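Local atomic coordinates of nitrite oxidoreductase subunit B (Kuenenia stuttgartiensis, PDB entry 7B04), a protein that probably relays electrons through its iron-sulfur clusters as the beta subunit of the complex that interconverts nitrite and nitrate in an anammox bacterium. Residues M13-F18 against T179-L184; Q217-K222 against F297-N302; L9-E14 against I116-K121; H5-G10 against G105-T110. All coordinates share one frame; numbering follows the deposited sequence.

Contact 1 of 4, residues M13-F18 against T179-L184. With SF4 (iron/sulfur cluster), chain Z.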
# COMPACT_ATOMS: atom_id res chain seq x y z
N MET A 13 -13.84 -39.88 -4.73
CA MET A 13 -14.77 -38.80 -4.45
C MET A 13 -15.95 -38.83 -5.41
O MET A 13 -15.87 -39.41 -6.50
CB MET A 13 -14.05 -37.45 -4.56
CG MET A 13 -14.85 -36.25 -4.13
SD MET A 13 -14.28 -34.84 -5.07
CE MET A 13 -12.61 -34.85 -4.54
N GLU A 14 -17.05 -38.22 -4.99
CA GLU A 14 -18.26 -38.15 -5.82
C GLU A 14 -18.24 -36.86 -6.63
O GLU A 14 -18.17 -35.76 -6.07
CB GLU A 14 -19.51 -38.21 -4.95
CG GLU A 14 -20.81 -38.21 -5.76
CD GLU A 14 -21.15 -39.59 -6.32
OE1 GLU A 14 -21.80 -39.67 -7.39
OE2 GLU A 14 -20.78 -40.60 -5.69
N TYR A 15 -18.35 -37.00 -7.95
CA TYR A 15 -18.37 -35.90 -8.90
C TYR A 15 -19.34 -36.22 -10.03
O TYR A 15 -19.54 -37.40 -10.36
CB TYR A 15 -16.97 -35.61 -9.47
CG TYR A 15 -16.82 -34.19 -9.95
CD1 TYR A 15 -17.04 -33.12 -9.10
CD2 TYR A 15 -16.52 -33.93 -11.28
CE1 TYR A 15 -16.94 -31.82 -9.55
CE2 TYR A 15 -16.41 -32.62 -11.73
CZ TYR A 15 -16.62 -31.57 -10.87
OH TYR A 15 -16.51 -30.28 -11.33
N PRO A 16 -19.99 -35.20 -10.61
CA PRO A 16 -20.91 -35.46 -11.73
C PRO A 16 -20.24 -36.07 -12.96
O PRO A 16 -20.87 -36.86 -13.68
CB PRO A 16 -21.47 -34.07 -12.04
CG PRO A 16 -21.38 -33.36 -10.74
CD PRO A 16 -20.09 -33.80 -10.15
N TYR A 17 -18.98 -35.72 -13.23
CA TYR A 17 -18.33 -36.08 -14.49
C TYR A 17 -17.17 -37.04 -14.23
O TYR A 17 -16.55 -37.02 -13.16
CB TYR A 17 -17.83 -34.84 -15.22
CG TYR A 17 -18.91 -33.81 -15.42
CD1 TYR A 17 -19.84 -33.94 -16.44
CD2 TYR A 17 -19.02 -32.71 -14.57
CE1 TYR A 17 -20.84 -33.00 -16.62
CE2 TYR A 17 -20.03 -31.77 -14.74
CZ TYR A 17 -20.93 -31.92 -15.77
OH TYR A 17 -21.92 -30.98 -15.94
N PHE A 18 -16.91 -37.92 -15.20
CA PHE A 18 -15.83 -38.88 -15.01
C PHE A 18 -14.48 -38.18 -14.97
O PHE A 18 -14.28 -37.11 -15.56
CB PHE A 18 -15.84 -39.97 -16.10
CG PHE A 18 -15.88 -39.47 -17.51
CD1 PHE A 18 -17.09 -39.27 -18.15
CD2 PHE A 18 -14.71 -39.29 -18.23
CE1 PHE A 18 -17.13 -38.84 -19.47
CE2 PHE A 18 -14.75 -38.86 -19.55
CZ PHE A 18 -15.96 -38.64 -20.17
N THR A 179 -9.12 -29.41 -10.20
CA THR A 179 -9.30 -30.61 -11.02
C THR A 179 -10.77 -31.01 -11.09
O THR A 179 -11.26 -31.43 -12.14
CB THR A 179 -8.45 -31.75 -10.46
OG1 THR A 179 -7.13 -31.27 -10.18
CG2 THR A 179 -8.36 -32.89 -11.48
N TYR A 180 -11.47 -30.90 -9.97
CA TYR A 180 -12.91 -31.18 -9.89
C TYR A 180 -13.61 -29.92 -9.37
O TYR A 180 -14.09 -29.89 -8.23
CB TYR A 180 -13.20 -32.37 -8.97
CG TYR A 180 -12.37 -33.60 -9.27
CD1 TYR A 180 -12.69 -34.44 -10.33
CD2 TYR A 180 -11.26 -33.91 -8.50
CE1 TYR A 180 -11.92 -35.56 -10.60
CE2 TYR A 180 -10.49 -35.02 -8.78
CZ TYR A 180 -10.83 -35.84 -9.83
OH TYR A 180 -10.06 -36.95 -10.10
N PRO A 181 -13.67 -28.87 -10.18
CA PRO A 181 -14.21 -27.59 -9.69
C PRO A 181 -15.70 -27.67 -9.43
O PRO A 181 -16.45 -28.29 -10.19
CB PRO A 181 -13.87 -26.60 -10.81
CG PRO A 181 -13.77 -27.44 -12.02
CD PRO A 181 -13.30 -28.80 -11.61
N GLY A 182 -16.13 -27.03 -8.34
CA GLY A 182 -17.54 -26.97 -8.03
C GLY A 182 -18.32 -26.12 -9.02
O GLY A 182 -19.47 -26.42 -9.32
N CYS A 183 -17.70 -25.05 -9.52
CA CYS A 183 -18.37 -24.19 -10.49
C CYS A 183 -18.69 -24.93 -11.78
O CYS A 183 -19.79 -24.79 -12.33
CB CYS A 183 -17.51 -22.96 -10.78
SG CYS A 183 -15.88 -23.34 -11.46
N LEU A 184 -17.74 -25.73 -12.27
CA LEU A 184 -17.97 -26.50 -13.49
C LEU A 184 -19.12 -27.49 -13.32
O LEU A 184 -19.97 -27.63 -14.21
CB LEU A 184 -16.69 -27.23 -13.88
CG LEU A 184 -16.63 -28.05 -15.17
CD1 LEU A 184 -15.27 -27.90 -15.82
CD2 LEU A 184 -16.93 -29.52 -14.89
FE1 SF4 Z . -13.88 -22.07 -7.64
FE2 SF4 Z . -12.25 -24.18 -8.28
FE3 SF4 Z . -11.85 -21.73 -9.43
FE4 SF4 Z . -14.04 -23.22 -10.12
S1 SF4 Z . -11.85 -23.75 -10.48
S2 SF4 Z . -13.99 -20.99 -9.64
S3 SF4 Z . -14.53 -24.21 -8.12
S4 SF4 Z . -11.65 -22.25 -7.22
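Y15 and Y180 carry the aromatic part of this contact, an example of rings packed behind a metal-binding loop. The edge of Y180 is turned to the face of Y15 in a T-shaped pair, with ring centroids 5.5 Å apart and planes at 65°. Y15 CG is anti to its backbone N (chi1 -156°), which carries the ring toward segment 179-184. There Y180 CB stands over the centre of the Y15 ring, a CH-pi contact of 3.8 Å to the centroid, while P16 CD covers the opposite face toward its rim. A Met-aromatic contact extends the cluster: M13 SD lies obliquely 5.2 Å from the centroid of the Y180 ring.

Apolar contacts complete the packing: L184 CD2 touches Y17 CE2 at 3.8 Å and lies at the edge of the Y15 ring. Y180 OH finds its polar partner beyond this contact, in the carbonyl of H5, and Y15, Y17, P181 and L184 also pack on the neighbouring subunit A.

Metal coordination lies behind the apolar layer. C183 SG binds FE4 of the iron-sulfur cluster at 2.3 Å; C183 lies in the first turn of helix 182-186, with P181 at the N-cap position. A cysteine-rich loop leading into a short helix is typical of [4Fe-4S] sites in ferredoxin-type domains.

Contact 2 of 4, residues Q217-K222 against F297-N302. With SF4 (iron/sulfur cluster), chain Z.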
# COMPACT_ATOMS: atom_id res chain seq x y z
N GLN A 217 -22.15 -22.35 -5.77
CA GLN A 217 -21.58 -23.61 -5.29
C GLN A 217 -20.06 -23.64 -5.30
O GLN A 217 -19.48 -24.62 -4.82
CB GLN A 217 -22.11 -24.77 -6.14
CG GLN A 217 -23.54 -25.16 -5.78
CD GLN A 217 -24.28 -25.80 -6.93
OE1 GLN A 217 -25.40 -25.41 -7.26
NE2 GLN A 217 -23.66 -26.80 -7.56
N CYS A 218 -19.39 -22.62 -5.82
CA CYS A 218 -17.94 -22.54 -5.68
C CYS A 218 -17.57 -22.23 -4.24
O CYS A 218 -17.92 -21.15 -3.74
CB CYS A 218 -17.34 -21.50 -6.61
SG CYS A 218 -15.56 -21.25 -6.35
N PRO A 219 -16.88 -23.12 -3.53
CA PRO A 219 -16.57 -22.85 -2.11
C PRO A 219 -15.58 -21.73 -1.91
O PRO A 219 -15.51 -21.17 -0.80
CB PRO A 219 -16.02 -24.19 -1.62
CG PRO A 219 -15.43 -24.82 -2.84
CD PRO A 219 -16.31 -24.40 -3.99
N TYR A 220 -14.80 -21.37 -2.93
CA TYR A 220 -13.81 -20.31 -2.83
C TYR A 220 -14.32 -18.96 -3.31
O TYR A 220 -13.60 -17.96 -3.17
CB TYR A 220 -12.55 -20.71 -3.61
CG TYR A 220 -11.97 -22.02 -3.13
CD1 TYR A 220 -11.20 -22.07 -1.98
CD2 TYR A 220 -12.21 -23.20 -3.81
CE1 TYR A 220 -10.67 -23.27 -1.53
CE2 TYR A 220 -11.70 -24.40 -3.37
CZ TYR A 220 -10.93 -24.43 -2.23
OH TYR A 220 -10.41 -25.62 -1.78
N LYS A 221 -15.53 -18.90 -3.88
CA LYS A 221 -16.21 -17.65 -4.20
C LYS A 221 -15.43 -16.81 -5.21
O LYS A 221 -15.39 -15.58 -5.13
CB LYS A 221 -16.50 -16.84 -2.94
CG LYS A 221 -17.27 -17.62 -1.89
CD LYS A 221 -18.60 -18.09 -2.45
CE LYS A 221 -19.28 -19.08 -1.52
NZ LYS A 221 -20.58 -19.55 -2.08
N LYS A 222 -14.78 -17.48 -6.16
CA LYS A 222 -14.09 -16.80 -7.24
C LYS A 222 -15.01 -16.37 -8.39
O LYS A 222 -14.83 -15.27 -8.92
CB LYS A 222 -12.95 -17.68 -7.77
CG LYS A 222 -11.80 -17.83 -6.78
CD LYS A 222 -11.04 -16.52 -6.60
CE LYS A 222 -11.33 -15.86 -5.26
NZ LYS A 222 -10.55 -14.61 -5.06
N PHE A 297 -12.97 -29.22 1.02
CA PHE A 297 -14.03 -28.94 0.06
C PHE A 297 -14.13 -30.00 -1.03
O PHE A 297 -15.23 -30.28 -1.53
CB PHE A 297 -13.81 -27.55 -0.53
CG PHE A 297 -13.91 -26.44 0.49
CD1 PHE A 297 -14.63 -26.63 1.67
CD2 PHE A 297 -13.29 -25.23 0.28
CE1 PHE A 297 -14.72 -25.62 2.60
CE2 PHE A 297 -13.38 -24.21 1.21
CZ PHE A 297 -14.10 -24.41 2.38
N GLY A 298 -13.01 -30.60 -1.43
CA GLY A 298 -13.03 -31.67 -2.40
C GLY A 298 -12.90 -31.24 -3.84
O GLY A 298 -13.31 -31.99 -4.73
N THR A 299 -12.38 -30.05 -4.11
CA THR A 299 -12.23 -29.63 -5.50
C THR A 299 -10.85 -29.94 -6.08
O THR A 299 -10.69 -29.85 -7.30
CB THR A 299 -12.51 -28.13 -5.62
OG1 THR A 299 -11.41 -27.39 -5.08
CG2 THR A 299 -13.79 -27.76 -4.89
N GLU A 300 -9.89 -30.34 -5.24
CA GLU A 300 -8.48 -30.45 -5.61
C GLU A 300 -7.95 -29.11 -6.12
O GLU A 300 -7.73 -28.95 -7.33
CB GLU A 300 -8.25 -31.54 -6.66
CG GLU A 300 -6.87 -32.19 -6.58
CD GLU A 300 -6.76 -33.47 -7.38
OE1 GLU A 300 -7.23 -34.52 -6.89
OE2 GLU A 300 -6.17 -33.44 -8.48
N PRO A 301 -7.77 -28.13 -5.23
CA PRO A 301 -7.12 -26.88 -5.64
C PRO A 301 -5.71 -27.14 -6.14
O PRO A 301 -5.07 -28.13 -5.80
CB PRO A 301 -7.10 -26.04 -4.36
CG PRO A 301 -8.08 -26.70 -3.45
CD PRO A 301 -8.06 -28.15 -3.79
N ASN A 302 -5.22 -26.22 -6.97
CA ASN A 302 -3.88 -26.35 -7.54
C ASN A 302 -3.02 -25.13 -7.26
O ASN A 302 -2.08 -24.86 -8.01
CB ASN A 302 -3.98 -26.65 -9.03
CG ASN A 302 -4.61 -27.99 -9.31
OD1 ASN A 302 -4.16 -29.02 -8.82
ND2 ASN A 302 -5.69 -27.99 -10.09
FE1 SF4 Z . -13.88 -22.07 -7.64
FE2 SF4 Z . -12.25 -24.18 -8.28
FE3 SF4 Z . -11.85 -21.73 -9.43
FE4 SF4 Z . -14.04 -23.22 -10.12
S1 SF4 Z . -11.85 -23.75 -10.48
S2 SF4 Z . -13.99 -20.99 -9.64
S3 SF4 Z . -14.53 -24.21 -8.12
S4 SF4 Z . -11.65 -22.25 -7.22
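In the pocket of a [4Fe-4S] cluster, Y220 and P219 meet F297, and the chain that supplies a cysteine ligand is thereby packed against a distant loop. C218 SG, anti to its backbone N (chi1 174°), binds FE1 at 2.3 Å. C218 also begins a type I turn closed by the bond from K221 N to C218 O, and Y220 rides on that turn with CD2 3.6 Å from the cluster sulfur S4.

F297 touches both neighbours. Its edge is directed at the face of Y220, with centroids 5.3 Å apart and planes at 68°. P219 CB lies over one face of the F297 ring, 3.9 Å from the centroid in a CH-pi contact. T299 OG1 sits at the edge of the Y220 ring, 3.5 Å from CE2, while P301 crosses Y220 at about a right angle and sets CG 3.8 Å from CZ. Y220 OH lies within hydrogen-bonding reach of the carbonyls of L293 and Y294, which must share its one proton. An alanine in place of Y220 would probably open a gap beside F297 and P301 and leave those two carbonyls without the hydroxyl they share. A cluster-binding cysteine followed directly by proline, as here, is a hallmark of ferredoxin-type [4Fe-4S] sites.

Contact 3 of 4, residues L9-E14 against I116-K121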
# COMPACT_ATOMS: atom_id res chain seq x y z
N LEU A 9 -7.34 -35.85 -0.83
CA LEU A 9 -8.07 -36.60 0.18
C LEU A 9 -7.58 -38.03 0.32
O LEU A 9 -7.91 -38.69 1.31
CB LEU A 9 -9.56 -36.61 -0.15
CG LEU A 9 -10.28 -35.28 -0.31
CD1 LEU A 9 -11.76 -35.51 -0.56
CD2 LEU A 9 -10.06 -34.42 0.92
N GLY A 10 -6.81 -38.52 -0.65
CA GLY A 10 -6.36 -39.90 -0.58
C GLY A 10 -7.52 -40.87 -0.67
O GLY A 10 -7.43 -41.98 -0.14
N ARG A 11 -8.60 -40.46 -1.32
CA ARG A 11 -9.85 -41.20 -1.33
C ARG A 11 -10.49 -41.00 -2.69
O ARG A 11 -10.07 -40.14 -3.47
CB ARG A 11 -10.75 -40.72 -0.16
CG ARG A 11 -12.26 -40.89 -0.31
CD ARG A 11 -12.98 -40.71 1.02
NE ARG A 11 -13.09 -39.31 1.42
CZ ARG A 11 -13.97 -38.45 0.92
NH1 ARG A 11 -14.82 -38.83 -0.02
NH2 ARG A 11 -14.00 -37.19 1.36
N ARG A 12 -11.46 -41.83 -3.01
CA ARG A 12 -12.27 -41.65 -4.21
C ARG A 12 -13.50 -40.82 -3.85
O ARG A 12 -14.13 -41.06 -2.82
CB ARG A 12 -12.64 -43.00 -4.84
CG ARG A 12 -11.48 -43.50 -5.70
CD ARG A 12 -11.69 -44.90 -6.24
NE ARG A 12 -12.74 -44.96 -7.24
CZ ARG A 12 -12.59 -44.62 -8.51
NH1 ARG A 12 -11.42 -44.17 -8.96
NH2 ARG A 12 -13.62 -44.71 -9.35
N MET A 13 -13.84 -39.88 -4.73
CA MET A 13 -14.77 -38.80 -4.45
C MET A 13 -15.95 -38.83 -5.41
O MET A 13 -15.87 -39.41 -6.50
CB MET A 13 -14.05 -37.45 -4.56
CG MET A 13 -14.85 -36.25 -4.13
SD MET A 13 -14.28 -34.84 -5.07
CE MET A 13 -12.61 -34.85 -4.54
N GLU A 14 -17.05 -38.22 -4.99
CA GLU A 14 -18.26 -38.15 -5.82
C GLU A 14 -18.24 -36.86 -6.63
O GLU A 14 -18.17 -35.76 -6.07
CB GLU A 14 -19.51 -38.21 -4.95
CG GLU A 14 -20.81 -38.21 -5.76
CD GLU A 14 -21.15 -39.59 -6.32
OE1 GLU A 14 -21.80 -39.67 -7.39
OE2 GLU A 14 -20.78 -40.60 -5.69
N ILE A 116 -18.13 -31.04 -0.37
CA ILE A 116 -19.31 -30.24 -0.68
C ILE A 116 -20.23 -30.98 -1.64
O ILE A 116 -21.46 -30.79 -1.61
CB ILE A 116 -18.89 -28.87 -1.24
CG1 ILE A 116 -18.10 -29.03 -2.55
CG2 ILE A 116 -18.08 -28.10 -0.22
CD1 ILE A 116 -18.02 -27.76 -3.37
N PHE A 117 -19.67 -31.83 -2.50
CA PHE A 117 -20.50 -32.65 -3.38
C PHE A 117 -21.20 -33.76 -2.61
O PHE A 117 -22.39 -34.01 -2.81
CB PHE A 117 -19.65 -33.22 -4.51
CG PHE A 117 -18.77 -32.21 -5.18
CD1 PHE A 117 -19.29 -31.34 -6.12
CD2 PHE A 117 -17.42 -32.13 -4.87
CE1 PHE A 117 -18.48 -30.40 -6.74
CE2 PHE A 117 -16.61 -31.20 -5.49
CZ PHE A 117 -17.14 -30.33 -6.42
N GLU A 118 -20.47 -34.43 -1.72
CA GLU A 118 -21.04 -35.56 -0.99
C GLU A 118 -22.00 -35.12 0.11
O GLU A 118 -22.95 -35.85 0.42
CB GLU A 118 -19.92 -36.41 -0.39
CG GLU A 118 -18.94 -36.94 -1.43
CD GLU A 118 -17.67 -37.51 -0.82
OE1 GLU A 118 -17.49 -37.37 0.41
OE2 GLU A 118 -16.86 -38.09 -1.56
N VAL A 119 -21.79 -33.94 0.70
CA VAL A 119 -22.78 -33.40 1.62
C VAL A 119 -24.10 -33.16 0.89
O VAL A 119 -25.18 -33.47 1.41
CB VAL A 119 -22.26 -32.11 2.29
CG1 VAL A 119 -23.39 -31.37 2.99
CG2 VAL A 119 -21.16 -32.43 3.27
N ALA A 120 -24.02 -32.60 -0.32
CA ALA A 120 -25.22 -32.37 -1.12
C ALA A 120 -25.91 -33.68 -1.47
O ALA A 120 -27.15 -33.76 -1.51
CB ALA A 120 -24.86 -31.60 -2.38
N LYS A 121 -25.13 -34.73 -1.72
CA LYS A 121 -25.69 -36.02 -2.10
C LYS A 121 -26.39 -36.69 -0.92
O LYS A 121 -27.51 -37.20 -1.06
CB LYS A 121 -24.60 -36.92 -2.66
CG LYS A 121 -25.12 -38.16 -3.37
CD LYS A 121 -23.98 -38.93 -4.03
CE LYS A 121 -24.46 -40.27 -4.56
NZ LYS A 121 -25.95 -40.35 -4.60
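E118 OE2 is gripped from strand 11-14 by two donors, R11 NH1 and the backbone N of E14. The stronger bond is a salt bridge, R11 NH1 to E118 OE2 at 2.7 Å, with an N-H...O angle of 141°. The two side chains meet tip to tip; the acceptor lies in the guanidinium plane and uses its syn lone pair. E14 N adds a weak bond of 3.4 Å to the same E118 OE2. E118 CG is anti to its carbonyl carbon (chi1 -58°), and from there the chain runs extended toward the strand. The paired arginine would probably favour the charged carboxylate, and R11 itself is steadied by a bond from NE to the carbonyl of Y111.

Carbon packing flanks this polar centre. E14 CB rests on E118 CG at 3.8 Å. Farther along the helix, E14 CG meets K121 CD at 3.7 Å as the two side chains cross at about a right angle, their charged ends not touching. On the buried side M13 SD approaches the F117 ring obliquely, 5.2 Å from its centroid, as a Met-aromatic contact.

The axes of strand 11-14 and helix 116-121 approach to 8.0 Å at 56°. The strand enters from a G1 bulge at G10 and R11 and pairs antiparallel with strand 3-6, while F117 turns inward to an edge-to-face meeting with Y15.

Contact 4 of 4, residues H5-G10 against G105-T110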
# COMPACT_ATOMS: atom_id res chain seq x y z
N HIS A 5 -10.99 -40.23 -8.31
CA HIS A 5 -9.87 -40.23 -7.38
C HIS A 5 -9.35 -38.82 -7.13
O HIS A 5 -9.06 -38.09 -8.08
CB HIS A 5 -8.73 -41.12 -7.88
CG HIS A 5 -7.55 -41.16 -6.96
ND1 HIS A 5 -7.57 -41.82 -5.75
CD2 HIS A 5 -6.32 -40.61 -7.07
CE1 HIS A 5 -6.40 -41.67 -5.15
NE2 HIS A 5 -5.62 -40.95 -5.93
N ASN A 6 -9.24 -38.45 -5.86
CA ASN A 6 -8.61 -37.21 -5.43
C ASN A 6 -7.44 -37.56 -4.53
O ASN A 6 -7.63 -38.13 -3.45
CB ASN A 6 -9.59 -36.30 -4.69
CG ASN A 6 -8.93 -35.05 -4.08
OD1 ASN A 6 -7.79 -35.09 -3.65
ND2 ASN A 6 -9.66 -33.95 -4.05
N TRP A 7 -6.24 -37.20 -4.96
CA TRP A 7 -5.06 -37.52 -4.17
C TRP A 7 -4.90 -36.62 -2.95
O TRP A 7 -4.22 -37.01 -2.00
CB TRP A 7 -3.81 -37.50 -5.04
CG TRP A 7 -3.48 -36.20 -5.68
CD1 TRP A 7 -3.89 -35.75 -6.90
CD2 TRP A 7 -2.63 -35.18 -5.14
NE1 TRP A 7 -3.36 -34.51 -7.15
CE2 TRP A 7 -2.59 -34.14 -6.08
CE3 TRP A 7 -1.92 -35.05 -3.95
CZ2 TRP A 7 -1.85 -32.98 -5.86
CZ3 TRP A 7 -1.19 -33.90 -3.73
CH2 TRP A 7 -1.16 -32.88 -4.69
N HIS A 8 -5.51 -35.42 -2.94
CA HIS A 8 -5.46 -34.60 -1.73
C HIS A 8 -6.14 -35.33 -0.58
O HIS A 8 -5.60 -35.43 0.52
CB HIS A 8 -6.14 -33.25 -1.95
CG HIS A 8 -5.48 -32.37 -2.96
ND1 HIS A 8 -6.02 -31.17 -3.37
CD2 HIS A 8 -4.31 -32.51 -3.63
CE1 HIS A 8 -5.21 -30.61 -4.25
NE2 HIS A 8 -4.17 -31.40 -4.43
N LEU A 9 -7.34 -35.85 -0.83
CA LEU A 9 -8.07 -36.60 0.18
C LEU A 9 -7.58 -38.03 0.32
O LEU A 9 -7.91 -38.69 1.31
CB LEU A 9 -9.56 -36.61 -0.15
CG LEU A 9 -10.28 -35.28 -0.31
CD1 LEU A 9 -11.76 -35.51 -0.56
CD2 LEU A 9 -10.06 -34.42 0.92
N GLY A 10 -6.81 -38.52 -0.65
CA GLY A 10 -6.36 -39.90 -0.58
C GLY A 10 -7.52 -40.87 -0.67
O GLY A 10 -7.43 -41.98 -0.14
N GLY A 105 -2.44 -41.20 -5.88
CA GLY A 105 -1.80 -41.42 -4.59
C GLY A 105 -2.58 -40.83 -3.43
O GLY A 105 -3.72 -40.38 -3.56
N ALA A 106 -1.93 -40.88 -2.26
CA ALA A 106 -2.52 -40.37 -1.01
C ALA A 106 -1.41 -39.80 -0.14
O ALA A 106 -1.06 -40.36 0.91
CB ALA A 106 -3.27 -41.49 -0.28
N PRO A 107 -0.82 -38.67 -0.55
CA PRO A 107 0.37 -38.18 0.17
C PRO A 107 0.10 -37.73 1.59
O PRO A 107 0.93 -37.96 2.47
CB PRO A 107 0.85 -37.01 -0.71
CG PRO A 107 0.09 -37.12 -1.99
CD PRO A 107 -1.20 -37.78 -1.65
N TYR A 108 -1.04 -37.08 1.84
CA TYR A 108 -1.34 -36.56 3.17
C TYR A 108 -2.06 -37.56 4.06
O TYR A 108 -2.05 -37.40 5.28
CB TYR A 108 -2.18 -35.28 3.05
CG TYR A 108 -1.69 -34.35 1.97
CD1 TYR A 108 -0.45 -33.75 2.06
CD2 TYR A 108 -2.48 -34.07 0.86
CE1 TYR A 108 0.00 -32.89 1.08
CE2 TYR A 108 -2.04 -33.21 -0.13
CZ TYR A 108 -0.79 -32.63 -0.02
OH TYR A 108 -0.34 -31.78 -1.00
N GLY A 109 -2.68 -38.59 3.48
CA GLY A 109 -3.44 -39.53 4.26
C GLY A 109 -4.79 -39.79 3.62
O GLY A 109 -4.90 -39.77 2.39
N THR A 110 -5.81 -40.04 4.43
CA THR A 110 -7.16 -40.23 3.92
C THR A 110 -8.14 -39.44 4.77
O THR A 110 -8.21 -39.64 5.99
CB THR A 110 -7.55 -41.71 3.89
OG1 THR A 110 -6.54 -42.45 3.20
CG2 THR A 110 -8.88 -41.89 3.17
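H5 and G105 open the polar side of this contact, which shows how a strand end with its following turn and a loop can join through weak bonds and packing. H5 NE2 lies 3.1 Å from G105 O and could donate to it weakly, or it could accept weakly from G105 N at 3.2 Å; one nitrogen cannot do both at once. Inside segment 5-10 the grip is firmer. N6 OD1 accepts from L9 N at 3.0 Å in an Asx motif, the donor lying above the carbonyl plane, and this ties down the turn that meets the other segment.

Backbone C-H...O contacts form a second group. T110 CA comes 3.1 Å from L9 O, and G10 CA lies 3.3 Å from G109 O. G10 suits its place: its phi is positive, and a CB there would run into G109 O and A106 CB.

Apolar and aromatic contacts form the third. W7 CG occupies the crowded position between backbone N and carbonyl carbon (chi1 62°). Beyond it W7 CE3 meets P107 CG at 3.5 Å, the side chains crossing at about a right angle. The W7 and Y108 rings lie at 30° but are slid apart and barely overlap, with W7 CZ3 3.8 Å from Y108 CE2. H8 O sits at the edge of the Y108 ring. An alanine in place of Y108 would probably leave a gap beside W7 CZ3 and H8 O.

Segment 5-10 runs from the end of strand 3-6 into the turn before strand 11-14, and segment 105-110 leads into strand 110-111. W7 reaches helix 279-286, where R285 makes a cation-pi contact with it, and Y108 rests on strand 291-292.

The four contacts trace a gradient from cluster to surface. Contacts 1 and 2 are buried, touch the same [4Fe-4S] cluster and supply it with one cysteine each; across both, rings and apolar carbons meet and the segments share no hydrogen bonds. Backbone bonding between Y180 and T299 links them directly. Contacts 3 and 4 are only partly buried and more polar: a salt bridge secures contact 3, while contact 4 combines weak hydrogen bonds, C-H...O contacts and the packing of W7 on P107 and Y108. Contacts 1 and 3 share M13 and E14, whereas contacts 3 and 4 share L9 and G10. The N-terminal hairpin thus runs from partly exposed packing to the buried ring layer beside the cluster-binding loop.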